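Local coordinates for protein uncharacterized metal-dependent hydrolase (Pyrococcus horikoshii, PDB 3IGH) that is not functionally characterised but, as a metal-dependent amidohydrolase-family protein, probably hydrolyses carbon-nitrogen bonds other than peptide bonds, at residues 362-365 and 366-370; 250-254 and 255-259. All blocks are in the same frame, centred on the assembly; numbering follows the deposited sequence. Where two conformers were deposited one is given.

Contact 1: residues 362-365 and 366-370; sequences PHFI and ISDWW. With SO4 (sulfate ion), chain E.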
ATOM      1  N   PRO A 362       3.613 -21.335  22.331  1.00 32.09           N
ATOM      2  CA  PRO A 362       3.456 -22.521  23.197  1.00 32.28           C
ATOM      3  C   PRO A 362       4.363 -23.723  22.915  1.00 32.84           C
ATOM      4  O   PRO A 362       4.728 -24.424  23.854  1.00 34.78           O
ATOM      5  CB  PRO A 362       1.976 -22.881  23.036  1.00 30.75           C
ATOM      6  CG  PRO A 362       1.324 -21.551  22.732  1.00 31.75           C
ATOM      7  CD  PRO A 362       2.311 -20.870  21.814  1.00 26.09           C
ATOM      8  N   HIS A 363       4.762 -23.944  21.664  1.00 31.76           N
ATOM      9  CA  HIS A 363       5.655 -25.064  21.361  1.00 33.39           C
ATOM     10  C   HIS A 363       7.064 -24.951  21.972  1.00 36.65           C
ATOM     11  O   HIS A 363       7.781 -25.952  22.059  1.00 30.80           O
ATOM     12  CB  HIS A 363       5.695 -25.386  19.862  1.00 30.50           C
ATOM     13  CG  HIS A 363       6.114 -26.794  19.568  1.00 34.20           C
ATOM     14  ND1 HIS A 363       7.422 -27.141  19.318  1.00 32.30           N
ATOM     15  CD2 HIS A 363       5.404 -27.947  19.529  1.00 36.19           C
ATOM     16  CE1 HIS A 363       7.500 -28.444  19.111  1.00 36.25           C
ATOM     17  NE2 HIS A 363       6.290 -28.956  19.237  1.00 35.47           N
ATOM     18  N   PHE A 364       7.447 -23.749  22.423  1.00 29.39           N
ATOM     19  CA  PHE A 364       8.688 -23.565  23.196  1.00 29.98           C
ATOM     20  C   PHE A 364       8.719 -24.404  24.485  1.00 31.92           C
ATOM     21  O   PHE A 364       9.791 -24.782  24.933  1.00 33.85           O
ATOM     22  CB  PHE A 364       8.928 -22.088  23.554  1.00 33.11           C
ATOM     23  CG  PHE A 364       9.599 -21.275  22.459  1.00 32.08           C
ATOM     24  CD1 PHE A 364       8.997 -21.092  21.219  1.00 38.30           C
ATOM     25  CD2 PHE A 364      10.834 -20.672  22.688  1.00 47.12           C
ATOM     26  CE1 PHE A 364       9.618 -20.315  20.217  1.00 31.28           C
ATOM     27  CE2 PHE A 364      11.459 -19.910  21.697  1.00 45.02           C
ATOM     28  CZ  PHE A 364      10.845 -19.731  20.462  1.00 41.65           C
ATOM     29  N   ILE A 365       7.555 -24.662  25.086  1.00 32.44           N
ATOM     30  CA  ILE A 365       7.439 -25.597  26.222  1.00 36.44           C
ATOM     31  C   ILE A 365       8.089 -26.951  25.891  1.00 36.36           C
ATOM     32  O   ILE A 365       8.832 -27.514  26.703  1.00 37.69           O
ATOM     33  CB  ILE A 365       5.957 -25.820  26.624  1.00 37.44           C
ATOM     34  CG1 ILE A 365       5.370 -24.548  27.247  1.00 34.44           C
ATOM     35  CG2 ILE A 365       5.794 -27.010  27.593  1.00 39.17           C
ATOM     36  CD1 ILE A 365       3.870 -24.549  27.288  1.00 36.82           C
ATOM     37  N   ILE A 366       7.839 -27.425  24.672  1.00 36.82           N
ATOM     38  CA  ILE A 366       8.355 -28.713  24.224  0.50 37.18           C
ATOM     39  C   ILE A 366       9.839 -28.673  23.880  1.00 40.13           C
ATOM     40  O   ILE A 366      10.593 -29.565  24.295  1.00 37.04           O
ATOM     41  CB  ILE A 366       7.493 -29.277  23.065  0.50 39.81           C
ATOM     42  CG1 ILE A 366       6.200 -29.845  23.645  0.50 39.94           C
ATOM     43  CG2 ILE A 366       8.235 -30.357  22.263  0.50 39.66           C
ATOM     44  CD1 ILE A 366       5.062 -29.814  22.695  0.50 38.32           C
ATOM     45  N   SER A 367      10.260 -27.640  23.146  1.00 33.21           N
ATOM     46  CA  SER A 367      11.634 -27.543  22.661  0.50 32.95           C
ATOM     47  C   SER A 367      12.631 -27.162  23.750  1.00 35.02           C
ATOM     48  O   SER A 367      13.757 -27.670  23.775  1.00 36.97           O
ATOM     49  CB  SER A 367      11.728 -26.549  21.498  0.50 34.48           C
ATOM     50  OG  SER A 367      11.078 -27.054  20.347  0.50 43.53           O
ATOM     51  N   ASP A 368      12.221 -26.266  24.643  1.00 34.72           N
ATOM     52  CA  ASP A 368      13.124 -25.724  25.654  1.00 34.66           C
ATOM     53  C   ASP A 368      13.156 -26.606  26.906  1.00 32.43           C
ATOM     54  O   ASP A 368      12.704 -26.191  27.978  1.00 32.32           O
ATOM     55  CB  ASP A 368      12.730 -24.280  26.037  1.00 38.26           C
ATOM     56  CG  ASP A 368      12.840 -23.283  24.867  1.00 49.46           C
ATOM     57  OD1 ASP A 368      13.151 -23.678  23.719  1.00 46.27           O
ATOM     58  OD2 ASP A 368      12.627 -22.080  25.120  1.00 66.62           O
ATOM     59  N   TRP A 369      13.726 -27.804  26.772  1.00 32.20           N
ATOM     60  CA  TRP A 369      13.775 -28.771  27.877  1.00 32.14           C
ATOM     61  C   TRP A 369      14.595 -28.290  29.072  1.00 30.87           C
ATOM     62  O   TRP A 369      14.347 -28.711  30.202  1.00 32.82           O
ATOM     63  CB  TRP A 369      14.272 -30.139  27.396  1.00 27.10           C
ATOM     64  CG  TRP A 369      15.618 -30.120  26.685  1.00 26.42           C
ATOM     65  CD1 TRP A 369      15.835 -30.081  25.333  1.00 33.44           C
ATOM     66  CD2 TRP A 369      16.915 -30.132  27.300  1.00 31.75           C
ATOM     67  NE1 TRP A 369      17.192 -30.082  25.073  1.00 30.33           N
ATOM     68  CE2 TRP A 369      17.872 -30.127  26.262  1.00 35.67           C
ATOM     69  CE3 TRP A 369      17.360 -30.179  28.628  1.00 31.43           C
ATOM     70  CZ2 TRP A 369      19.244 -30.132  26.511  1.00 40.11           C
ATOM     71  CZ3 TRP A 369      18.724 -30.189  28.875  1.00 41.22           C
ATOM     72  CH2 TRP A 369      19.649 -30.161  27.822  1.00 42.73           C
ATOM     73  N   TRP A 370      15.537 -27.382  28.816  1.00 30.90           N
ATOM     74  CA  TRP A 370      16.512 -26.913  29.817  1.00 37.00           C
ATOM     75  C   TRP A 370      16.016 -25.735  30.656  1.00 33.55           C
ATOM     76  O   TRP A 370      16.774 -25.179  31.449  1.00 33.17           O
ATOM     77  CB  TRP A 370      17.817 -26.515  29.108  1.00 38.63           C
ATOM     78  CG  TRP A 370      17.559 -25.991  27.728  1.00 42.48           C
ATOM     79  CD1 TRP A 370      17.801 -26.633  26.542  1.00 32.87           C
ATOM     80  CD2 TRP A 370      16.958 -24.734  27.389  1.00 39.04           C
ATOM     81  NE1 TRP A 370      17.395 -25.848  25.486  1.00 40.54           N
ATOM     82  CE2 TRP A 370      16.876 -24.678  25.978  1.00 41.69           C
ATOM     83  CE3 TRP A 370      16.487 -23.647  28.138  1.00 31.72           C
ATOM     84  CZ2 TRP A 370      16.343 -23.580  25.307  1.00 31.43           C
ATOM     85  CZ3 TRP A 370      15.950 -22.565  27.469  1.00 36.56           C
ATOM     86  CH2 TRP A 370      15.886 -22.539  26.070  1.00 36.13           C
TER
HETATM   87  S   SO4 E   4       5.919 -32.567  19.097  1.00 54.72           S
HETATM   88  O1  SO4 E   4       5.581 -33.555  18.079  1.00 56.57           O
HETATM   89  O2  SO4 E   4       5.860 -33.185  20.420  1.00 51.42           O
HETATM   90  O3  SO4 E   4       7.253 -32.036  18.840  1.00 54.59           O
HETATM   91  O4  SO4 E   4       4.953 -31.475  19.056  1.00 55.79           O
HETATM   92  O   HOH W   1      10.247 -26.958  28.860  1.00 34.27           O
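Ile366 lies over one face of the His363 imidazole, a CH-pi contact in which CB of Ile366 sits 4.1 Å from the ring centroid and 13° off the ring normal. CD1 of Ile366 reaches CD2 of the same ring at 3.7 Å. With CG of His363 anti to its own backbone N (chi1 -157°), the imidazole swings beside the carbonyl and meets the side chain three residues on.

Backbone bonds close this short helix, 364-367, which follows strand 357-360 and packs on helix 408-417 (His363 on Thr411, Ile366 on Ala414). Ser367 N donates to His363 O (3.2 Å) and Asp368 N to Phe364 O (2.9 Å), while a weaker bond from Ile366 N also reaches His363 O. Asp368 leaves helical geometry as the centre of an inverse gamma turn, and a water bridges Ile365 O and Asp368 O.

OD2 of Asp368, hydrogen-bonded to Tyr384 OH, approaches the Phe364 ring edge, 3.3 Å from CD2. His363 NE2 donates to O4 of a sulfate, probably from the crystallisation liquor, at 2.9 Å, and ND1 is hydrogen-bonded to Glu404 OE1, which also bonds Ser367 OG. Engaging both nitrogens, with Ile366 over a face, fixes the ring's rotation.

Contact 2: residues 250-254 and 255-259; sequences RFQGN and RLTIA. With SO4 (sulfate ion), chain K; SO4 (sulfate ion), chain O.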
ATOM      1  N   ARG A 250       1.520   2.772   8.116  1.00 30.12           N
ATOM      2  CA  ARG A 250       0.599   1.644   7.949  0.50 29.20           C
ATOM      3  C   ARG A 250      -0.103   1.763   6.603  1.00 31.44           C
ATOM      4  O   ARG A 250      -0.583   2.840   6.223  1.00 31.09           O
ATOM      5  CB  ARG A 250      -0.409   1.491   9.099  0.50 31.58           C
ATOM      6  CG  ARG A 250      -1.121   0.125   9.054  0.50 37.35           C
ATOM      7  CD  ARG A 250      -1.768  -0.294  10.360  0.50 45.27           C
ATOM      8  NE  ARG A 250      -2.026  -1.738  10.403  0.50 39.51           N
ATOM      9  CZ  ARG A 250      -1.414  -2.595  11.223  0.50 45.19           C
ATOM     10  NH1 ARG A 250      -0.507  -2.161  12.093  0.50 12.88           N
ATOM     11  NH2 ARG A 250      -1.718  -3.891  11.185  0.50 27.69           N
ATOM     12  N   PHE A 251      -0.118   0.651   5.875  1.00 28.68           N
ATOM     13  CA  PHE A 251      -0.677   0.602   4.533  0.80 31.13           C
ATOM     14  C   PHE A 251      -1.205  -0.812   4.310  1.00 33.46           C
ATOM     15  O   PHE A 251      -0.433  -1.781   4.356  1.00 29.33           O
ATOM     16  CB  PHE A 251       0.425   0.947   3.514  0.80 29.46           C
ATOM     17  CG  PHE A 251      -0.077   1.484   2.182  0.80 39.17           C
ATOM     18  CD1 PHE A 251      -1.348   2.028   2.042  0.80 42.96           C
ATOM     19  CD2 PHE A 251       0.768   1.479   1.065  0.80 42.97           C
ATOM     20  CE1 PHE A 251      -1.782   2.525   0.800  0.80 45.48           C
ATOM     21  CE2 PHE A 251       0.350   1.983  -0.173  0.80 42.88           C
ATOM     22  CZ  PHE A 251      -0.930   2.507  -0.304  0.80 36.54           C
ATOM     23  N   GLN A 252      -2.506  -0.915   4.074  1.00 28.78           N
ATOM     24  CA  GLN A 252      -3.143  -2.201   3.900  0.50 33.57           C
ATOM     25  C   GLN A 252      -3.472  -2.413   2.426  1.00 30.45           C
ATOM     26  O   GLN A 252      -4.308  -1.711   1.846  1.00 31.60           O
ATOM     27  CB  GLN A 252      -4.387  -2.276   4.785  0.50 36.05           C
ATOM     28  CG  GLN A 252      -4.576  -3.607   5.478  0.50 52.12           C
ATOM     29  CD  GLN A 252      -5.785  -4.353   4.979  0.50 56.48           C
ATOM     30  OE1 GLN A 252      -6.913  -3.886   5.122  0.50 48.33           O
ATOM     31  NE2 GLN A 252      -5.562  -5.529   4.402  0.50 74.55           N
ATOM     32  N   GLY A 253      -2.776  -3.365   1.817  1.00 29.95           N
ATOM     33  CA  GLY A 253      -3.022  -3.750   0.434  1.00 28.77           C
ATOM     34  C   GLY A 253      -3.993  -4.906   0.382  1.00 32.50           C
ATOM     35  O   GLY A 253      -4.809  -5.090   1.292  1.00 29.27           O
ATOM     36  N   ASN A 254      -3.902  -5.690  -0.684  1.00 28.35           N
ATOM     37  CA  ASN A 254      -4.765  -6.842  -0.871  1.00 32.56           C
ATOM     38  C   ASN A 254      -4.397  -7.980   0.088  1.00 34.91           C
ATOM     39  O   ASN A 254      -5.233  -8.482   0.826  1.00 34.79           O
ATOM     40  CB  ASN A 254      -4.660  -7.316  -2.319  1.00 34.80           C
ATOM     41  CG  ASN A 254      -5.527  -8.516  -2.602  1.00 46.60           C
ATOM     42  OD1 ASN A 254      -6.682  -8.584  -2.172  1.00 48.18           O
ATOM     43  ND2 ASN A 254      -4.972  -9.478  -3.324  1.00 45.82           N
ATOM     44  N   ARG A 255      -3.134  -8.369   0.078  1.00 27.47           N
ATOM     45  CA  ARG A 255      -2.642  -9.404   0.986  1.00 25.44           C
ATOM     46  C   ARG A 255      -1.559  -8.883   1.926  1.00 31.85           C
ATOM     47  O   ARG A 255      -1.414  -9.382   3.044  1.00 31.59           O
ATOM     48  CB  ARG A 255      -2.077 -10.564   0.175  1.00 30.14           C
ATOM     49  CG  ARG A 255      -3.128 -11.362  -0.557  1.00 32.09           C
ATOM     50  CD  ARG A 255      -3.930 -12.155   0.420  1.00 33.50           C
ATOM     51  NE  ARG A 255      -4.705 -13.208  -0.231  1.00 41.81           N
ATOM     52  CZ  ARG A 255      -5.457 -14.080   0.427  1.00 44.08           C
ATOM     53  NH1 ARG A 255      -5.533 -14.024   1.751  1.00 43.80           N
ATOM     54  NH2 ARG A 255      -6.136 -15.006  -0.237  1.00 41.30           N
ATOM     55  N   LEU A 256      -0.798  -7.895   1.455  1.00 27.68           N
ATOM     56  CA  LEU A 256       0.303  -7.324   2.222  1.00 29.72           C
ATOM     57  C   LEU A 256      -0.135  -6.089   3.002  1.00 29.07           C
ATOM     58  O   LEU A 256      -0.734  -5.160   2.441  1.00 28.14           O
ATOM     59  CB  LEU A 256       1.468  -6.962   1.284  1.00 28.45           C
ATOM     60  CG  LEU A 256       2.712  -6.295   1.895  1.00 27.84           C
ATOM     61  CD1 LEU A 256       3.427  -7.262   2.863  1.00 20.75           C
ATOM     62  CD2 LEU A 256       3.664  -5.810   0.796  1.00 29.46           C
ATOM     63  N   THR A 257       0.178  -6.086   4.294  1.00 26.09           N
ATOM     64  CA  THR A 257       0.048  -4.911   5.142  1.00 27.00           C
ATOM     65  C   THR A 257       1.434  -4.496   5.626  1.00 26.54           C
ATOM     66  O   THR A 257       2.169  -5.315   6.199  1.00 25.51           O
ATOM     67  CB  THR A 257      -0.818  -5.214   6.388  1.00 30.04           C
ATOM     68  OG1 THR A 257      -2.059  -5.790   5.971  1.00 33.41           O
ATOM     69  CG2 THR A 257      -1.095  -3.944   7.213  1.00 27.03           C
ATOM     70  N   ILE A 258       1.796  -3.236   5.402  1.00 26.34           N
ATOM     71  CA  ILE A 258       2.955  -2.658   6.090  1.00 25.68           C
ATOM     72  C   ILE A 258       2.427  -2.364   7.485  1.00 29.80           C
ATOM     73  O   ILE A 258       1.620  -1.453   7.663  1.00 27.56           O
ATOM     74  CB  ILE A 258       3.470  -1.371   5.380  1.00 27.11           C
ATOM     75  CG1 ILE A 258       3.700  -1.634   3.884  1.00 26.31           C
ATOM     76  CG2 ILE A 258       4.745  -0.827   6.067  1.00 25.57           C
ATOM     77  CD1 ILE A 258       4.648  -2.814   3.566  1.00 29.89           C
ATOM     78  N   ALA A 259       2.828  -3.173   8.459  1.00 25.86           N
ATOM     79  CA  ALA A 259       2.135  -3.209   9.752  1.00 25.33           C
ATOM     80  C   ALA A 259       2.878  -2.507  10.899  1.00 25.42           C
ATOM     81  O   ALA A 259       2.258  -1.861  11.738  1.00 24.32           O
ATOM     82  CB  ALA A 259       1.820  -4.672  10.151  1.00 23.28           C
TER
HETATM   83  S   SO4 K  10      -6.286 -13.016  -3.442  0.50 56.05           S
HETATM   84  O1  SO4 K  10      -6.759 -13.689  -4.648  0.50 50.60           O
HETATM   85  O2  SO4 K  10      -4.941 -13.479  -3.121  0.50 39.48           O
HETATM   86  O3  SO4 K  10      -6.272 -11.578  -3.661  0.50 47.32           O
HETATM   87  O4  SO4 K  10      -7.189 -13.312  -2.335  0.50 62.72           O
HETATM   88  S   SO4 O  14      -8.257 -18.079   0.160  0.50 63.47           S
HETATM   89  O1  SO4 O  14      -9.559 -18.035  -0.498  0.50 53.41           O
HETATM   90  O2  SO4 O  14      -7.217 -18.030  -0.861  0.50 49.81           O
HETATM   91  O3  SO4 O  14      -8.120 -16.923   1.042  0.50 41.69           O
HETATM   92  O4  SO4 O  14      -8.119 -19.310   0.937  0.50 52.31           O
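Arg250 to Ala259 form a tight antiparallel beta hairpin, in which the short strand 251-252 folds back on the start of strand 256-264, a strand of the TIM-barrel-clan amidohydrolase fold. Phe251 and Ile258 are its hydrogen-bonded pair: Ile258 N donates to Phe251 O at 2.9 Å, and Phe251 N returns a longer bond to a lone pair of Ile258 O. Nearer the turn, Gly253 N donates to Leu256 O at 2.8 Å.

The non-hydrogen-bonded pair, Gln252 and Thr257, crosses on one face, CG of Gln252 lying 3.4 Å from Thr257 OG1. Phe251 and Ile258 share the other face, with CB of Phe251 against CG1 of Ile258. At the open end, the extended Arg250 chain carries its guanidinium across the strand until one face lies over Ala259 CA, and NH2 comes 3.8 Å from Ala259 CB.

The turn holds a sulfate, probably from the crystallisation liquor. Arg255 NE gives O2 a nearly straight bond of 2.9 Å (169°), and Asn254 ND2 points straight at O3, though so closely that the exact length is doubtful. Arg255 NH2 reaches O3 of a second sulfate at 3.0 Å, while NH1 forms a salt bridge with Glu466 and a hydrogen bond with Asn230. A leucine in place of Arg255 would probably leave Glu466 without its salt-bridge mate and both sulfates without the guanidinium that links them.

Around the hairpin, Glu222 accepts backbone bonds from Asn254, Arg255 and Leu256, tying the turn to helix 212-223, on which Leu256 and Ile258 also pack. Phe251 meets Phe251 and Phe219 of the second subunit, and strand 230-235 pairs with 256-264 through Thr257 and Ala259.

Contacts 1 and 2 illustrate how one fold uses short-range contacts at separate places: their centres lie 32 Å apart, on opposite sides of the chain's centre, and their nearest atoms are about 20 Å from each other. In the sequence, the hairpin of 250-259 is complete before the helical turn of 362-370 begins, and both belong to the amidohydrolase part of the chain. Contact 1 is largely buried and is untouched by the other subunit, whereas contact 2 takes part in the subunit interface. Each holds sulfate, but the ions are different ones: one at contact 1, two at contact 2. Another sulfate lies about 6 Å from the Phe364 side chain; such ions can mark pockets, although none here identifies an active site.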